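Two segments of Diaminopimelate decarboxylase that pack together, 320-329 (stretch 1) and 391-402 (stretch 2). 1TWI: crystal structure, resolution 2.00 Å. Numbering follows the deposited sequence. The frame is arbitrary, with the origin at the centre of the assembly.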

# COMPACT_ATOMS: atom_id res chain seq x y z
N ILE A 320 -8.11 17.31 -1.14
CA ILE A 320 -9.35 16.56 -1.21
C ILE A 320 -9.47 15.43 -0.19
O ILE A 320 -8.46 15.03 0.42
N ASP A 321 -10.68 14.90 -0.00
CA ASP A 321 -10.85 13.84 0.98
C ASP A 321 -10.53 12.41 0.52
O ASP A 321 -10.68 11.46 1.28
N ALA A 322 -10.07 12.29 -0.72
CA ALA A 322 -9.55 11.02 -1.22
C ALA A 322 -8.06 11.09 -0.88
O ALA A 322 -7.46 12.18 -0.87
N GLY A 323 -7.44 9.95 -0.67
CA GLY A 323 -6.03 9.97 -0.31
C GLY A 323 -5.34 8.70 -0.76
O GLY A 323 -5.99 7.76 -1.22
N MET A 324 -4.03 8.64 -0.62
CA MET A 324 -3.29 7.47 -1.06
C MET A 324 -3.80 6.13 -0.46
O MET A 324 -3.66 5.09 -1.11
N ASN A 325 -4.36 6.14 0.75
CA ASN A 325 -4.87 4.88 1.31
C ASN A 325 -6.10 4.36 0.46
O ASN A 325 -6.42 3.15 0.41
N ASP A 326 -6.81 5.30 -0.18
CA ASP A 326 -7.96 4.94 -1.05
C ASP A 326 -7.50 4.46 -2.45
O ASP A 326 -8.19 3.65 -3.10
N MET A 327 -6.38 4.99 -2.92
CA MET A 327 -5.90 4.72 -4.27
C MET A 327 -4.41 5.04 -4.24
O MET A 327 -4.01 6.20 -4.25
N MET A 328 -3.61 3.98 -4.20
CA MET A 328 -2.17 4.08 -4.02
C MET A 328 -1.30 4.31 -5.25
O MET A 328 -0.09 4.51 -5.08
N ARG A 329 -1.87 4.31 -6.45
CA ARG A 329 -0.98 4.38 -7.64
C ARG A 329 -0.07 5.59 -7.74
O ARG A 329 1.13 5.43 -7.96
N MET A 391 -5.71 -2.31 -3.87
CA MET A 391 -4.51 -2.04 -3.06
C MET A 391 -4.85 -1.03 -1.97
O MET A 391 -3.94 -0.56 -1.28
N ALA A 392 -6.12 -0.69 -1.79
CA ALA A 392 -6.48 0.31 -0.76
C ALA A 392 -6.10 -0.19 0.64
O ALA A 392 -6.03 -1.41 0.87
N ASN A 393 -5.87 0.71 1.60
CA ASN A 393 -5.52 0.22 2.92
C ASN A 393 -6.03 1.21 3.96
O ASN A 393 -6.73 2.12 3.59
N ASN A 394 -5.66 1.04 5.22
CA ASN A 394 -6.14 1.91 6.29
C ASN A 394 -5.05 2.85 6.81
O ASN A 394 -5.14 3.37 7.94
N TYR A 395 -4.03 3.08 6.00
CA TYR A 395 -2.95 3.97 6.44
C TYR A 395 -3.46 5.31 6.96
O TYR A 395 -4.36 5.91 6.35
N ASN A 396 -2.90 5.75 8.09
CA ASN A 396 -3.30 6.99 8.80
C ASN A 396 -4.67 6.76 9.46
O ASN A 396 -5.36 7.71 9.77
N ALA A 397 -5.02 5.49 9.70
CA ALA A 397 -6.29 5.09 10.33
C ALA A 397 -7.51 5.71 9.63
O ALA A 397 -8.34 6.38 10.25
N ARG A 398 -7.58 5.47 8.33
CA ARG A 398 -8.67 5.99 7.50
C ARG A 398 -9.40 4.77 6.94
O ARG A 398 -8.76 3.83 6.45
N GLY A 399 -10.73 4.77 7.05
CA GLY A 399 -11.48 3.64 6.51
C GLY A 399 -11.43 3.51 4.97
O GLY A 399 -11.32 4.52 4.25
N ARG A 400 -11.51 2.29 4.44
CA ARG A 400 -11.51 2.16 2.98
C ARG A 400 -12.84 2.74 2.55
O ARG A 400 -13.86 2.62 3.24
N PRO A 401 -12.85 3.38 1.38
CA PRO A 401 -14.06 4.03 0.88
C PRO A 401 -15.20 3.20 0.33
O PRO A 401 -15.06 2.01 0.00
N ARG A 402 -16.34 3.86 0.20
CA ARG A 402 -17.51 3.24 -0.41
C ARG A 402 -17.24 3.15 -1.90
O ARG A 402 -16.40 3.88 -2.40

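This is a compact, largely polar contact between two irregular segments, centred on the buried side chain of Asn325, bridged by waters and flanked by methionine, tyrosine and proline.

The two segments come closest, by CA positions, where Asn325 and Asp326 run beside Asn393 and Ala392. Asn393 N donates to Asn325 O at 2.8 Å, and Asn325 ND2 returns a weak bond to Asn393 O at 3.4 Å. An asparagine suits this position because its amide can both donate and accept: Asn325 ND2 also donates to water 2, and Asn325 OD1 lies 3.1 Å from water 3. With chi1 p, Asn325 CB packs 3.8 Å from Tyr395 O and Asn325 OD1 3.3 Å from Arg398 CD. Ala392 CA lies 3.1 Å from Asn325 O, and Ala392 CB, a single methyl, packs 3.8 Å from Asp326 O.

Asp326, chi1 m, starts away from stretch 2, but its carboxylate comes nearer. Asp326 OD2 accepts from Gly323 N at 2.7 Å, bracing the turn of its own segment, while Asp326 OD1 lies 3.3 Å from Pro401 CD, the proline ring presenting a compact apolar surface.

Waters fill the gaps that these side chains leave. Water 2 donates to Asp326 OD1 (2.4 Å) and Gly399 O (2.5 Å) and accepts from Asn325 ND2 (3.3 Å), so a carboxylate and a carbonyl, both acceptors, are joined through a shared donor. Arg398 points toward stretch 1 with an extended chain (m, t, t), long enough for Arg398 NH1 to donate to water 3 at 2.7 Å and, weakly, to water 1 at 3.2 Å; water 1 in turn donates to Ile320 O at 2.7 Å. Water 3 also lies 2.8 Å from Asp326 OD2, so it links Arg398 to Asn325 and Asp326.

At the other flank the contact becomes more apolar. Met324 (p, t, m) starts sideways, but its flexible thioether brings Met324 CE to 4.1 Å from Tyr395 CD2, the tyrosine having chi1 t. Met328, m at all three chi angles, points toward stretch 2 and sets Met328 CG, a methylene, 3.6 Å from the carbonyl oxygen Met391 O.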

# COMPACT_ATOMS: atom_id res chain seq x y z
CB ILE A 320 -9.58 15.99 -2.66
CG1 ILE A 320 -8.43 15.05 -3.05
CG2 ILE A 320 -9.70 17.19 -3.71
CD1 ILE A 320 -8.71 14.38 -4.39
CB ASP A 321 -12.22 13.92 1.68
CG ASP A 321 -13.40 13.86 0.74
OD1 ASP A 321 -13.24 13.41 -0.43
OD2 ASP A 321 -14.50 14.28 1.20
CB ALA A 322 -9.71 10.90 -2.74
CB MET A 324 -1.79 7.64 -0.76
CG MET A 324 -1.46 7.70 0.74
SD MET A 324 0.32 7.92 1.01
CE MET A 324 0.93 6.18 0.89
CB ASN A 325 -5.30 5.10 2.78
CG ASN A 325 -6.53 5.99 2.89
OD1 ASN A 325 -6.48 7.21 2.60
ND2 ASN A 325 -7.66 5.38 3.26
CB ASP A 326 -8.88 6.17 -1.28
CG ASP A 326 -9.37 6.80 0.03
OD1 ASP A 326 -9.97 6.07 0.84
OD2 ASP A 326 -9.15 8.01 0.23
CB MET A 327 -6.63 5.63 -5.25
CG MET A 327 -6.72 5.03 -6.67
SD MET A 327 -5.21 5.20 -7.66
CE MET A 327 -5.30 7.03 -8.15
CB MET A 328 -1.67 2.79 -3.37
CG MET A 328 -2.22 2.56 -1.95
SD MET A 328 -1.24 3.57 -0.79
CE MET A 328 0.19 2.43 -0.67
CB ARG A 329 -1.75 4.22 -8.97
CG ARG A 329 -2.47 2.91 -9.19
CD ARG A 329 -2.88 2.85 -10.70
NE ARG A 329 -1.72 2.56 -11.54
CZ ARG A 329 -1.26 3.29 -12.56
NH1 ARG A 329 -1.80 4.43 -12.95
NH2 ARG A 329 -0.20 2.83 -13.21
CB MET A 391 -3.36 -1.48 -3.94
CG MET A 391 -2.94 -2.44 -5.09
SD MET A 391 -1.45 -2.00 -6.06
CE MET A 391 -0.19 -2.34 -4.92
CB ALA A 392 -8.00 0.59 -0.82
CB ASN A 393 -4.02 0.10 2.99
CG ASN A 393 -3.34 1.38 2.53
OD1 ASN A 393 -2.71 1.43 1.45
ND2 ASN A 393 -3.47 2.41 3.31
CB ASN A 394 -6.65 1.07 7.47
CG ASN A 394 -7.94 0.32 7.14
OD1 ASN A 394 -8.89 0.89 6.56
ND2 ASN A 394 -8.00 -0.92 7.54
CB TYR A 395 -1.94 4.15 5.30
CG TYR A 395 -0.70 4.91 5.70
CD1 TYR A 395 -0.01 4.59 6.87
CD2 TYR A 395 -0.18 5.90 4.84
CE1 TYR A 395 1.21 5.24 7.19
CE2 TYR A 395 1.01 6.55 5.13
CZ TYR A 395 1.71 6.21 6.32
OH TYR A 395 2.87 6.88 6.64
CB ASN A 396 -3.38 8.23 7.86
CG ASN A 396 -2.00 8.81 7.54
OD1 ASN A 396 -0.99 8.09 7.47
ND2 ASN A 396 -1.97 10.09 7.33
CB ALA A 397 -6.32 5.43 11.87
CB ARG A 398 -8.10 6.81 6.32
CG ARG A 398 -7.53 8.13 6.69
CD ARG A 398 -6.87 8.78 5.46
NE ARG A 398 -6.53 10.12 5.91
CZ ARG A 398 -7.20 11.21 5.55
NH1 ARG A 398 -8.22 11.09 4.67
NH2 ARG A 398 -6.90 12.38 6.14
CB ARG A 400 -11.27 0.71 2.54
CG ARG A 400 -9.74 0.40 2.68
CD ARG A 400 -9.44 -1.06 2.54
NE ARG A 400 -9.98 -1.82 3.68
CZ ARG A 400 -9.92 -3.15 3.76
NH1 ARG A 400 -9.34 -3.85 2.78
NH2 ARG A 400 -10.45 -3.79 4.79
CB PRO A 401 -13.50 4.93 -0.19
CG PRO A 401 -12.43 3.99 -0.81
CD PRO A 401 -11.80 3.32 0.33
CB ARG A 402 -18.73 4.14 -0.26
CG ARG A 402 -19.59 3.80 0.92
CD ARG A 402 -20.75 4.78 1.05
NE ARG A 402 -21.79 4.22 1.89
CZ ARG A 402 -22.97 4.81 2.08
NH1 ARG A 402 -23.23 6.01 1.49
NH2 ARG A 402 -23.91 4.17 2.79
O HOH W 1 -7.92 13.51 2.62
O HOH W 2 -10.68 6.66 3.06
O HOH W 3 -8.52 9.49 2.51